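Local coordinates for chloramphenicol acetyltransferase (PDB 2I9D), which probably transfers an acetyl group from acetyl-CoA to a hydroxyl of chloramphenicol, at residues 144-157 with 171-183. Numbering follows the deposited sequence.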
# COMPACT_ATOMS: atom_id res chain seq x y z
N TYR A 144 -1.54 -1.46 -25.00
CA TYR A 144 -1.20 -1.16 -23.61
C TYR A 144 -0.91 0.34 -23.41
O TYR A 144 -0.45 0.76 -22.35
CB TYR A 144 -0.03 -2.01 -23.11
CG TYR A 144 -0.25 -3.51 -23.13
CD1 TYR A 144 -1.53 -4.05 -23.29
CD2 TYR A 144 0.82 -4.38 -22.95
CE1 TYR A 144 -1.73 -5.43 -23.30
CE2 TYR A 144 0.62 -5.77 -22.96
CZ TYR A 144 -0.66 -6.27 -23.16
OH TYR A 144 -0.86 -7.63 -23.16
N GLY A 145 -1.19 1.13 -24.44
CA GLY A 145 -0.93 2.57 -24.38
C GLY A 145 -2.04 3.27 -23.64
O GLY A 145 -2.77 4.13 -24.20
N LEU A 146 -2.18 2.89 -22.38
CA LEU A 146 -3.28 3.31 -21.52
C LEU A 146 -2.83 3.39 -20.06
O LEU A 146 -1.86 2.77 -19.68
CB LEU A 146 -4.42 2.27 -21.59
CG LEU A 146 -5.13 2.06 -22.92
CD1 LEU A 146 -5.57 0.62 -22.96
CD2 LEU A 146 -6.30 3.03 -23.07
N ILE A 147 -3.57 4.14 -19.25
CA ILE A 147 -3.51 4.01 -17.79
C ILE A 147 -4.94 3.81 -17.36
O ILE A 147 -5.84 3.94 -18.19
CB ILE A 147 -2.83 5.22 -17.07
CG1 ILE A 147 -3.55 6.55 -17.38
CG2 ILE A 147 -1.37 5.29 -17.46
CD1 ILE A 147 -3.10 7.75 -16.48
N LEU A 148 -5.15 3.41 -16.11
CA LEU A 148 -6.51 3.12 -15.61
C LEU A 148 -6.64 3.73 -14.24
O LEU A 148 -5.77 3.54 -13.39
CB LEU A 148 -6.82 1.61 -15.57
CG LEU A 148 -8.21 1.23 -14.99
CD1 LEU A 148 -8.76 -0.04 -15.63
CD2 LEU A 148 -8.17 1.12 -13.43
N LEU A 149 -7.73 4.46 -14.04
CA LEU A 149 -7.94 5.12 -12.78
C LEU A 149 -9.32 4.76 -12.27
O LEU A 149 -10.31 4.85 -13.00
CB LEU A 149 -7.72 6.64 -12.85
CG LEU A 149 -7.87 7.41 -11.52
CD1 LEU A 149 -6.96 8.62 -11.48
CD2 LEU A 149 -9.34 7.85 -11.29
N SER A 150 -9.35 4.34 -11.02
CA SER A 150 -10.59 3.98 -10.36
C SER A 150 -10.89 5.00 -9.24
O SER A 150 -10.05 5.22 -8.38
CB SER A 150 -10.47 2.55 -9.82
OG SER A 150 -11.51 2.30 -8.92
N ALA A 151 -12.07 5.64 -9.27
CA ALA A 151 -12.44 6.65 -8.26
C ALA A 151 -13.20 6.07 -7.10
O ALA A 151 -14.12 5.27 -7.30
CB ALA A 151 -13.25 7.79 -8.88
N THR A 152 -12.85 6.48 -5.88
CA THR A 152 -13.69 6.19 -4.74
C THR A 152 -13.92 7.50 -4.03
O THR A 152 -13.23 7.79 -3.03
CB THR A 152 -13.14 5.05 -3.77
OG1 THR A 152 -11.95 5.49 -3.12
CG2 THR A 152 -12.79 3.86 -4.55
N PRO A 153 -14.88 8.30 -4.54
CA PRO A 153 -15.04 9.68 -4.13
C PRO A 153 -15.52 9.87 -2.71
O PRO A 153 -15.42 10.98 -2.20
CB PRO A 153 -16.05 10.25 -5.14
CG PRO A 153 -16.87 9.06 -5.56
CD PRO A 153 -15.87 7.92 -5.58
N ASP A 154 -16.04 8.80 -2.10
CA ASP A 154 -16.53 8.82 -0.71
C ASP A 154 -15.57 8.19 0.31
O ASP A 154 -15.95 7.98 1.48
CB ASP A 154 -17.90 8.12 -0.61
CG ASP A 154 -18.98 8.80 -1.47
OD1 ASP A 154 -19.05 10.05 -1.48
OD2 ASP A 154 -19.75 8.07 -2.13
N LEU A 155 -14.35 7.87 -0.13
CA LEU A 155 -13.35 7.26 0.72
C LEU A 155 -12.01 8.00 0.66
O LEU A 155 -11.43 8.16 -0.41
CB LEU A 155 -13.13 5.80 0.31
CG LEU A 155 -12.11 4.96 1.09
CD1 LEU A 155 -12.37 5.01 2.60
CD2 LEU A 155 -12.07 3.50 0.59
N TYR A 156 -11.53 8.45 1.83
CA TYR A 156 -10.16 8.94 1.96
C TYR A 156 -9.33 7.74 2.40
O TYR A 156 -9.71 7.01 3.34
CB TYR A 156 -10.03 10.13 2.95
CG TYR A 156 -8.75 10.93 2.70
CD1 TYR A 156 -8.76 12.04 1.85
CD2 TYR A 156 -7.53 10.55 3.27
CE1 TYR A 156 -7.58 12.76 1.59
CE2 TYR A 156 -6.33 11.25 3.01
CZ TYR A 156 -6.37 12.36 2.17
OH TYR A 156 -5.23 13.08 1.91
N PHE A 157 -8.24 7.47 1.69
CA PHE A 157 -7.37 6.33 2.04
C PHE A 157 -5.93 6.84 2.10
O PHE A 157 -5.60 7.85 1.45
CB PHE A 157 -7.50 5.21 1.00
CG PHE A 157 -7.33 5.67 -0.45
CD1 PHE A 157 -6.04 5.87 -0.99
CD2 PHE A 157 -8.45 5.89 -1.28
CE1 PHE A 157 -5.87 6.29 -2.33
CE2 PHE A 157 -8.29 6.31 -2.63
CZ PHE A 157 -6.99 6.50 -3.15
N ASN A 171 -0.13 -5.06 -17.37
CA ASN A 171 0.06 -4.50 -18.73
C ASN A 171 0.23 -2.98 -18.76
O ASN A 171 1.00 -2.47 -19.58
CB ASN A 171 -1.08 -4.93 -19.66
CG ASN A 171 -1.16 -6.42 -19.80
OD1 ASN A 171 -0.13 -7.09 -19.87
ND2 ASN A 171 -2.38 -6.96 -19.80
N TYR A 172 -0.45 -2.27 -17.86
CA TYR A 172 -0.33 -0.80 -17.73
C TYR A 172 -0.49 -0.33 -16.26
O TYR A 172 -0.92 -1.09 -15.41
CB TYR A 172 -1.31 -0.07 -18.67
CG TYR A 172 -2.64 -0.77 -18.79
CD1 TYR A 172 -3.65 -0.60 -17.82
CD2 TYR A 172 -2.87 -1.65 -19.85
CE1 TYR A 172 -4.86 -1.26 -17.93
CE2 TYR A 172 -4.08 -2.33 -19.95
CZ TYR A 172 -5.08 -2.13 -19.00
OH TYR A 172 -6.27 -2.82 -19.12
N PRO A 173 -0.08 0.92 -15.97
CA PRO A 173 -0.31 1.56 -14.65
C PRO A 173 -1.77 1.58 -14.22
O PRO A 173 -2.65 1.87 -15.00
CB PRO A 173 0.23 2.98 -14.85
CG PRO A 173 1.28 2.82 -15.91
CD PRO A 173 0.72 1.77 -16.86
N LEU A 174 -1.97 1.26 -12.94
CA LEU A 174 -3.25 1.22 -12.28
C LEU A 174 -3.25 2.31 -11.18
O LEU A 174 -2.31 2.40 -10.41
CB LEU A 174 -3.47 -0.18 -11.66
CG LEU A 174 -3.68 -1.39 -12.59
CD1 LEU A 174 -4.07 -2.67 -11.82
CD2 LEU A 174 -4.75 -1.06 -13.68
N LEU A 175 -4.30 3.12 -11.15
CA LEU A 175 -4.38 4.25 -10.22
C LEU A 175 -5.72 4.23 -9.50
O LEU A 175 -6.69 3.62 -9.98
CB LEU A 175 -4.21 5.62 -10.92
CG LEU A 175 -2.85 5.97 -11.52
CD1 LEU A 175 -2.75 5.56 -13.01
CD2 LEU A 175 -2.56 7.44 -11.35
N ASN A 176 -5.74 4.89 -8.35
CA ASN A 176 -6.90 5.07 -7.53
C ASN A 176 -6.94 6.49 -7.04
O ASN A 176 -5.90 7.01 -6.58
CB ASN A 176 -6.81 4.18 -6.30
CG ASN A 176 -6.84 2.72 -6.66
OD1 ASN A 176 -7.91 2.13 -6.81
ND2 ASN A 176 -5.66 2.10 -6.76
N ALA A 177 -8.12 7.10 -7.10
CA ALA A 177 -8.34 8.44 -6.59
C ALA A 177 -9.31 8.29 -5.42
O ALA A 177 -10.20 7.42 -5.45
CB ALA A 177 -8.91 9.32 -7.66
N GLY A 178 -9.13 9.08 -4.38
CA GLY A 178 -10.02 9.01 -3.23
C GLY A 178 -10.72 10.31 -2.98
O GLY A 178 -10.65 11.23 -3.79
N LYS A 179 -11.36 10.40 -1.83
CA LYS A 179 -12.13 11.57 -1.40
C LYS A 179 -11.32 12.87 -1.24
O LYS A 179 -10.21 12.85 -0.68
CB LYS A 179 -12.83 11.25 -0.06
CG LYS A 179 -13.93 12.19 0.30
CD LYS A 179 -14.49 11.82 1.66
CE LYS A 179 -15.52 12.84 2.11
NZ LYS A 179 -16.04 12.47 3.47
N ALA A 180 -11.88 13.97 -1.74
CA ALA A 180 -11.33 15.33 -1.56
C ALA A 180 -11.82 15.89 -0.24
O ALA A 180 -13.02 15.89 0.09
CB ALA A 180 -11.68 16.26 -2.71
N ILE A 181 -10.87 16.36 0.54
CA ILE A 181 -11.10 16.62 1.94
C ILE A 181 -10.29 17.85 2.38
O ILE A 181 -9.18 18.10 1.89
CB ILE A 181 -10.78 15.32 2.71
CG1 ILE A 181 -12.08 14.58 3.03
CG2 ILE A 181 -9.97 15.55 3.97
CD1 ILE A 181 -11.84 13.19 3.58
N ILE A 182 -10.89 18.66 3.24
CA ILE A 182 -10.20 19.82 3.82
C ILE A 182 -9.23 19.38 4.92
O ILE A 182 -9.62 18.75 5.90
CB ILE A 182 -11.19 20.94 4.26
CG1 ILE A 182 -11.66 21.70 3.02
CG2 ILE A 182 -10.53 21.94 5.22
CD1 ILE A 182 -13.01 22.23 3.14
N ARG A 183 -7.94 19.65 4.69
CA ARG A 183 -6.89 19.42 5.67
C ARG A 183 -6.09 20.70 5.89
O ARG A 183 -5.45 21.22 4.96
CB ARG A 183 -5.93 18.31 5.23
CG ARG A 183 -6.08 17.02 6.01
CD ARG A 183 -6.70 15.96 5.14
NE ARG A 183 -6.87 14.68 5.83
CZ ARG A 183 -5.94 13.74 5.93
NH1 ARG A 183 -4.73 13.93 5.41
NH2 ARG A 183 -6.22 12.61 6.57
O HOH W 1 -14.93 13.55 -2.87
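Asn171 lies flat on the Tyr144 ring. Its CB sits over the ring centre, 3.5 Å from the centroid, and its amide stacks on the phenol end with the planes 11° apart. Asn171 OD1 is hydrogen-bonded to Lys166, which helps hold the amide. Replacing Tyr144 with an alanine would probably open a gap under Asn171 and leave its amide without a flat surface to rest on.

Beyond this, 146-151 and 174-177 are neighbouring parallel strands in the six-strand mixed sheet of this acetyltransferase fold. Toward helix 52-66, Leu149 CD1 leans on Leu175 CB, and Leu149 CD2 reaches Ala177 CB at 3.9 Å. On the other face, Leu174 CD2 fills the hollow beside Leu148 CB.

Past the strands, Phe157 CE2 comes 3.3 Å from Gly178 CA; a CB there would clash. Tyr156 CG, anti to the backbone N (chi1 -160°), swings the ring edge to Lys179 O, 3.0 Å from Tyr156 CD1. Ile181 CD1 packs on Tyr156 CB, while the Arg183 guanidinium makes an off-centre cation-pi contact.

Backbone bonds thus join the strands from Pro173 to Ala177, then Lys179 N turns to Leu155 O. One face is apolar; the other mixes leucines with Ser150 and Asn176.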